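Local coordinates for HcgC (Methanococcus maripaludis S2, PDB 5O4H), which methylates a pyridinol precursor with S-adenosylmethionine as methyl donor in the biosynthesis of the FeGP cofactor, at the interface of chains A and B. Residues are numbered along the deposited sequence; one frame, centred on the assembly and turned at random. Chains: chain A/B, HcgC.

Contact 1: the interface of chains A and B. Residues chain A 11, 13, 200, 202, 204, 231; chain B 207, 209, 214.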
ATOM      1  N   THR A  11       7.253 -22.357  10.227  1.00 32.62           N
ATOM      2  CA  THR A  11       7.894 -21.848   9.032  1.00 31.18           C
ATOM      3  C   THR A  11       7.182 -22.580   7.913  1.00 32.28           C
ATOM      4  O   THR A  11       7.123 -23.811   7.941  1.00 29.46           O
ATOM      5  CB  THR A  11       9.368 -22.147   8.970  1.00 42.35           C
ATOM      6  OG1 THR A  11       9.998 -21.479  10.054  1.00 46.05           O
ATOM      7  CG2 THR A  11       9.983 -21.693   7.640  1.00 43.14           C
ATOM      8  N   ARG A  13       6.881 -22.790   3.618  1.00 26.30           N
ATOM      9  CA  ARG A  13       7.434 -22.450   2.316  1.00 26.50           C
ATOM     10  C   ARG A  13       6.303 -22.682   1.322  1.00 28.16           C
ATOM     11  O   ARG A  13       5.619 -23.699   1.384  1.00 27.49           O
ATOM     12  CB  ARG A  13       8.653 -23.332   2.008  1.00 29.22           C
ATOM     13  CG  ARG A  13       9.820 -23.051   2.944  1.00 37.41           C
ATOM     14  CD  ARG A  13      10.961 -24.034   2.780  1.00 44.59           C
ATOM     15  NE  ARG A  13      11.826 -24.012   3.970  1.00 57.42           N
ATOM     16  CZ  ARG A  13      11.593 -24.645   5.125  1.00 81.95           C
ATOM     17  NH1 ARG A  13      12.452 -24.543   6.133  1.00 76.89           N
ATOM     18  NH2 ARG A  13      10.496 -25.388   5.279  1.00 72.66           N
ATOM     19  N   TYR A 200       6.611 -12.611   9.902  1.00 25.35           N
ATOM     20  CA  TYR A 200       7.280 -12.043   8.764  1.00 26.13           C
ATOM     21  C   TYR A 200       7.091 -12.915   7.546  1.00 28.14           C
ATOM     22  O   TYR A 200       6.771 -14.099   7.636  1.00 27.33           O
ATOM     23  CB  TYR A 200       8.742 -11.677   9.025  1.00 28.63           C
ATOM     24  CG  TYR A 200       9.677 -12.846   9.194  1.00 32.77           C
ATOM     25  CD1 TYR A 200      10.169 -13.531   8.091  1.00 35.87           C
ATOM     26  CD2 TYR A 200      10.111 -13.240  10.449  1.00 34.55           C
ATOM     27  CE1 TYR A 200      11.049 -14.595   8.234  1.00 39.83           C
ATOM     28  CE2 TYR A 200      11.000 -14.294  10.605  1.00 36.44           C
ATOM     29  CZ  TYR A 200      11.475 -14.963   9.492  1.00 47.62           C
ATOM     30  OH  TYR A 200      12.348 -16.004   9.625  1.00 53.85           O
ATOM     31  N   ILE A 202       8.973 -13.572   3.732  1.00 24.46           N
ATOM     32  CA  ILE A 202      10.151 -13.296   2.918  1.00 26.41           C
ATOM     33  C   ILE A 202      10.014 -13.792   1.512  1.00 29.05           C
ATOM     34  O   ILE A 202       9.803 -14.982   1.334  1.00 30.50           O
ATOM     35  CB  ILE A 202      11.441 -13.878   3.571  1.00 32.97           C
ATOM     36  CG1 ILE A 202      11.714 -13.196   4.900  1.00 35.21           C
ATOM     37  CG2 ILE A 202      12.621 -13.612   2.653  1.00 37.81           C
ATOM     38  CD1 ILE A 202      12.887 -13.705   5.669  1.00 49.02           C
ATOM     39  N   ASN A 204      11.592 -15.034  -1.917  1.00 21.21           N
ATOM     40  CA  ASN A 204      12.879 -15.627  -2.227  1.00 21.72           C
ATOM     41  C   ASN A 204      13.263 -15.009  -3.526  1.00 27.12           C
ATOM     42  O   ASN A 204      12.991 -15.563  -4.567  1.00 27.15           O
ATOM     43  CB  ASN A 204      12.788 -17.138  -2.345  1.00 24.04           C
ATOM     44  CG  ASN A 204      12.696 -17.739  -0.987  1.00 32.62           C
ATOM     45  OD1 ASN A 204      13.502 -17.403  -0.109  1.00 28.06           O
ATOM     46  ND2 ASN A 204      11.633 -18.484  -0.714  1.00 30.14           N
ATOM     47  N   THR A 231       8.486 -17.630   1.830  1.00 19.67           N
ATOM     48  CA  THR A 231       8.663 -18.317   3.105  1.00 19.13           C
ATOM     49  C   THR A 231       7.959 -17.434   4.111  1.00 24.25           C
ATOM     50  O   THR A 231       8.181 -16.216   4.129  1.00 24.37           O
ATOM     51  CB  THR A 231      10.118 -18.589   3.475  1.00 27.38           C
ATOM     52  OG1 THR A 231      10.727 -19.300   2.395  1.00 30.28           O
ATOM     53  CG2 THR A 231      10.210 -19.445   4.724  1.00 26.66           C
TER
ATOM     54  N   TYR B 207      15.270 -16.910   3.229  1.00 25.89           N
ATOM     55  CA  TYR B 207      14.965 -17.344   4.600  1.00 26.24           C
ATOM     56  C   TYR B 207      16.263 -17.460   5.376  1.00 25.80           C
ATOM     57  O   TYR B 207      16.797 -18.549   5.571  1.00 22.53           O
ATOM     58  CB  TYR B 207      14.165 -18.648   4.567  1.00 29.05           C
ATOM     59  CG  TYR B 207      13.785 -19.188   5.929  1.00 31.30           C
ATOM     60  CD1 TYR B 207      13.196 -18.369   6.883  1.00 32.74           C
ATOM     61  CD2 TYR B 207      13.973 -20.527   6.249  1.00 33.60           C
ATOM     62  CE1 TYR B 207      12.818 -18.872   8.127  1.00 35.34           C
ATOM     63  CE2 TYR B 207      13.615 -21.034   7.497  1.00 35.51           C
ATOM     64  CZ  TYR B 207      13.036 -20.200   8.434  1.00 41.09           C
ATOM     65  OH  TYR B 207      12.684 -20.691   9.676  1.00 42.62           O
ATOM     66  N   GLU B 209      16.932 -17.178   8.528  1.00 27.85           N
ATOM     67  CA  GLU B 209      16.770 -17.943   9.775  1.00 29.59           C
ATOM     68  C   GLU B 209      17.018 -19.414   9.524  1.00 33.58           C
ATOM     69  O   GLU B 209      17.522 -20.111  10.398  1.00 36.05           O
ATOM     70  CB  GLU B 209      15.369 -17.641  10.338  1.00 30.88           C
ATOM     71  CG  GLU B 209      15.068 -18.024  11.754  1.00 41.52           C
ATOM     72  CD  GLU B 209      13.600 -17.735  11.978  1.00 46.84           C
ATOM     73  OE1 GLU B 209      13.258 -16.539  12.105  1.00 36.88           O
ATOM     74  OE2 GLU B 209      12.787 -18.662  11.782  1.00 44.53           O
ATOM     75  N   HIS B 214      18.556 -24.098  10.960  1.00 38.92           N
ATOM     76  CA  HIS B 214      18.360 -25.435  10.380  1.00 41.03           C
ATOM     77  C   HIS B 214      19.665 -25.914   9.800  1.00 42.40           C
ATOM     78  O   HIS B 214      20.078 -27.028  10.101  1.00 42.27           O
ATOM     79  CB  HIS B 214      17.186 -25.433   9.385  1.00 42.65           C
ATOM     80  CG  HIS B 214      15.925 -24.939  10.019  1.00 47.24           C
ATOM     81  ND1 HIS B 214      15.212 -23.899   9.463  1.00 48.31           N
ATOM     82  CD2 HIS B 214      15.304 -25.334  11.158  1.00 50.53           C
ATOM     83  CE1 HIS B 214      14.184 -23.693  10.263  1.00 47.95           C
ATOM     84  NE2 HIS B 214      14.196 -24.525  11.298  1.00 49.56           N
TER
HETATM   85  O   HOH W   1      14.768 -15.207   7.929  1.00 32.82           O
HETATM   86  O   HOH W   2      15.126 -18.954   1.280  1.00 33.05           O
HETATM   87  O   HOH W   3       9.909 -19.134  11.557  1.00 37.45           O
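A:Thr231 and A:Thr11 lay their CG2 methyls over the same face of the B:Tyr207 ring, the former 3.7 Å above the plane and displaced toward the rim, while the backbone of B:Glu209 backs the opposite face. The guanidinium of A:Arg13 comes in near B:Tyr207 CE2 from the A:Thr231 side, its plane 82° from that of the ring, and B:His214 presents its imidazole edge, in plane, to the same carbon. With CG anti to the backbone N (chi1 -180°), B:Tyr207 reaches across the boundary onto strands 10-13 and 230-234. A:Thr11, its side chain running opposite to that of B:Tyr207, sets its methyl over the CZ end of the ring, CG2 3.5 Å from B:Tyr207 CZ, and from that side its hydroxyl OG1 donates to B:Tyr207 OH at 2.8 Å. B:Tyr207 OH donates to B:Glu209 OE2 at 2.9 Å, so a relay runs from threonine to carboxylate. The other carboxylate oxygen, B:Glu209 OE1, accepts from A:Tyr200 OH at 2.7 Å; it lies in the plane of that ring, yet the hydroxyl approaches from above the carboxylate plane. Water 3 links A:Thr11 OG1 to B:Glu209 OE2, water 1 joins A:Tyr200 OH to the B:Glu209 amide, and water 2 bridges A:Asn204 OD1 and the B:Tyr207 amide. Combining apolar cover with a polar rim, this aromatic plug fastens the start of helix 208-213 to the strands of the two-fold partner and probably helps to hold the dimer together.

Contact 2: the interface of chains A and B. Residues chain A 193, 195-198; chain B 141, 144, 173.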
ATOM      1  N   ASN A 193       1.632 -10.803   4.706  1.00 25.05           N
ATOM      2  CA  ASN A 193       2.109 -10.226   5.942  1.00 27.23           C
ATOM      3  C   ASN A 193       0.969  -9.745   6.837  1.00 33.50           C
ATOM      4  O   ASN A 193       1.117  -9.774   8.063  1.00 31.23           O
ATOM      5  CB  ASN A 193       3.148  -9.154   5.705  1.00 26.60           C
ATOM      6  CG  ASN A 193       4.118  -9.086   6.843  1.00 31.80           C
ATOM      7  OD1 ASN A 193       4.810 -10.058   7.136  1.00 28.35           O
ATOM      8  ND2 ASN A 193       4.174  -7.971   7.539  1.00 30.48           N
ATOM      9  N   LEU A 195      -1.906 -11.289   7.242  1.00 29.69           N
ATOM     10  CA  LEU A 195      -2.707 -12.395   7.771  1.00 30.36           C
ATOM     11  C   LEU A 195      -2.436 -12.461   9.271  1.00 34.27           C
ATOM     12  O   LEU A 195      -1.289 -12.257   9.708  1.00 30.66           O
ATOM     13  CB  LEU A 195      -2.294 -13.733   7.187  1.00 30.80           C
ATOM     14  CG  LEU A 195      -2.558 -13.930   5.716  1.00 33.56           C
ATOM     15  CD1 LEU A 195      -1.895 -15.208   5.237  1.00 34.16           C
ATOM     16  CD2 LEU A 195      -4.031 -14.009   5.439  1.00 35.31           C
ATOM     17  N   ASP A 196      -3.464 -12.741  10.071  1.00 32.95           N
ATOM     18  CA  ASP A 196      -3.270 -12.817  11.509  1.00 34.22           C
ATOM     19  C   ASP A 196      -2.239 -13.890  11.831  1.00 34.43           C
ATOM     20  O   ASP A 196      -2.201 -14.920  11.171  1.00 35.39           O
ATOM     21  CB  ASP A 196      -4.588 -13.170  12.230  1.00 38.35           C
ATOM     22  CG  ASP A 196      -4.402 -13.423  13.722  1.00 62.22           C
ATOM     23  OD1 ASP A 196      -3.774 -12.569  14.401  1.00 63.50           O
ATOM     24  OD2 ASP A 196      -4.820 -14.510  14.201  1.00 72.80           O
ATOM     25  N   SER A 197      -1.411 -13.643  12.835  1.00 29.84           N
ATOM     26  CA  SER A 197      -0.366 -14.526  13.359  1.00 29.21           C
ATOM     27  C   SER A 197       0.920 -14.538  12.554  1.00 30.73           C
ATOM     28  O   SER A 197       1.871 -15.165  13.009  1.00 28.21           O
ATOM     29  CB  SER A 197      -0.903 -15.946  13.550  1.00 33.42           C
ATOM     30  OG  SER A 197      -0.649 -16.748  12.407  1.00 37.31           O
ATOM     31  N   VAL A 198       0.983 -13.876  11.393  1.00 27.61           N
ATOM     32  CA  VAL A 198       2.226 -13.873  10.609  1.00 25.80           C
ATOM     33  C   VAL A 198       3.233 -12.931  11.277  1.00 28.55           C
ATOM     34  O   VAL A 198       2.886 -11.797  11.623  1.00 27.74           O
ATOM     35  CB  VAL A 198       1.965 -13.507   9.128  1.00 27.39           C
ATOM     36  CG1 VAL A 198       3.273 -13.247   8.385  1.00 25.12           C
ATOM     37  CG2 VAL A 198       1.180 -14.616   8.435  1.00 27.42           C
TER
ATOM     38  N   ASP B 141      -1.259  -7.624  16.688  1.00 24.54           N
ATOM     39  CA  ASP B 141      -1.633  -8.855  16.025  1.00 23.22           C
ATOM     40  C   ASP B 141      -2.200  -9.764  17.157  1.00 28.07           C
ATOM     41  O   ASP B 141      -1.488 -10.053  18.108  1.00 26.66           O
ATOM     42  CB  ASP B 141      -0.475  -9.505  15.293  1.00 23.07           C
ATOM     43  CG  ASP B 141      -0.815 -10.853  14.659  1.00 33.76           C
ATOM     44  OD1 ASP B 141      -0.913 -11.858  15.403  1.00 36.55           O
ATOM     45  OD2 ASP B 141      -0.876 -10.931  13.415  1.00 31.02           O
ATOM     46  N   ILE B 144      -0.099 -13.058  17.834  1.00 30.62           N
ATOM     47  CA  ILE B 144       1.187 -12.769  18.483  1.00 28.57           C
ATOM     48  C   ILE B 144       0.962 -12.285  19.913  1.00 29.53           C
ATOM     49  O   ILE B 144       1.686 -12.676  20.826  1.00 29.66           O
ATOM     50  CB  ILE B 144       2.019 -11.763  17.656  1.00 29.93           C
ATOM     51  CG1 ILE B 144       2.413 -12.402  16.295  1.00 30.16           C
ATOM     52  CG2 ILE B 144       3.275 -11.353  18.406  1.00 29.25           C
ATOM     53  CD1 ILE B 144       2.868 -11.431  15.198  1.00 32.35           C
ATOM     54  N   LYS B 173       5.140  -6.523  12.321  1.00 22.22           N
ATOM     55  CA  LYS B 173       4.515  -7.488  13.233  1.00 21.49           C
ATOM     56  C   LYS B 173       5.306  -7.771  14.483  1.00 24.28           C
ATOM     57  O   LYS B 173       4.734  -8.160  15.499  1.00 25.89           O
ATOM     58  CB  LYS B 173       4.273  -8.814  12.484  1.00 24.63           C
ATOM     59  CG  LYS B 173       3.194  -8.731  11.445  1.00 24.24           C
ATOM     60  CD  LYS B 173       1.814  -8.804  12.148  1.00 25.08           C
ATOM     61  CE  LYS B 173       0.708  -9.064  11.200  1.00 35.10           C
ATOM     62  NZ  LYS B 173       0.551 -10.499  10.940  1.00 36.50           N
TER
HETATM   63  O   HOH W   4       6.062  -7.694   9.848  1.00 29.16           O
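B:Lys173 pushes its terminal amine, NZ, into a turn of chain A lined with backbone carbonyls, an example of a lysine recognising main-chain shape instead of a charged side chain across the boundary. B:Lys173 NZ donates to A:Asn193 O at 3.0 Å, at the end of helix 177-193, to A:Leu195 O at 2.8 Å, and to A:Val198 O, where strand 198-203 begins. The last of these carbonyls is met in its plane, on a lone pair; the other two are approached more nearly end-on, with the donor tilted away from the plane. Bends at chi2 (-79°) and chi4 (85°) direct NZ among the carbonyls. The carbonyl dipole at the helix end would probably favour a positive charge.

B:Asp141 completes the grip from the lysine's own chain. B:Asp141 OD2 forms a salt bridge with B:Lys173 NZ at 2.9 Å, met on the anti side and 30° out of the carboxylate plane, while the A:Ser197 N-H uses the syn lone pair, so the two donors take different sides of one oxygen. Water 4 ties A:Asn193 ND2 to the backbone amide of B:Lys173, adding a link near the root of the side chain. In the next shell, the amide of B:Ile144, in helix 142-147, helps to fix the carboxylate's rotation: B:Ile144 N donates to B:Asp141 OD1 at 2.8 Å, meeting it on the anti side.

About 15 Å separates the C-alpha centres of contact 1 and contact 2, and strand 198-203 of chain A runs between them: A:Val198 at its start serves contact 2, while A:Tyr200 and A:Ile202 belong to contact 1. Chain B faces this strand with different parts of its fold, residues 207, 209 and 214 in one place and residues 141, 144 and 173 in the other. The two patches probably steady this strand and the turn leading into it. Two-fold symmetry repeats both with the chains exchanged, consistent with a well-defined pairing of subunits, although the deposited assembly contains four copies of HcgC.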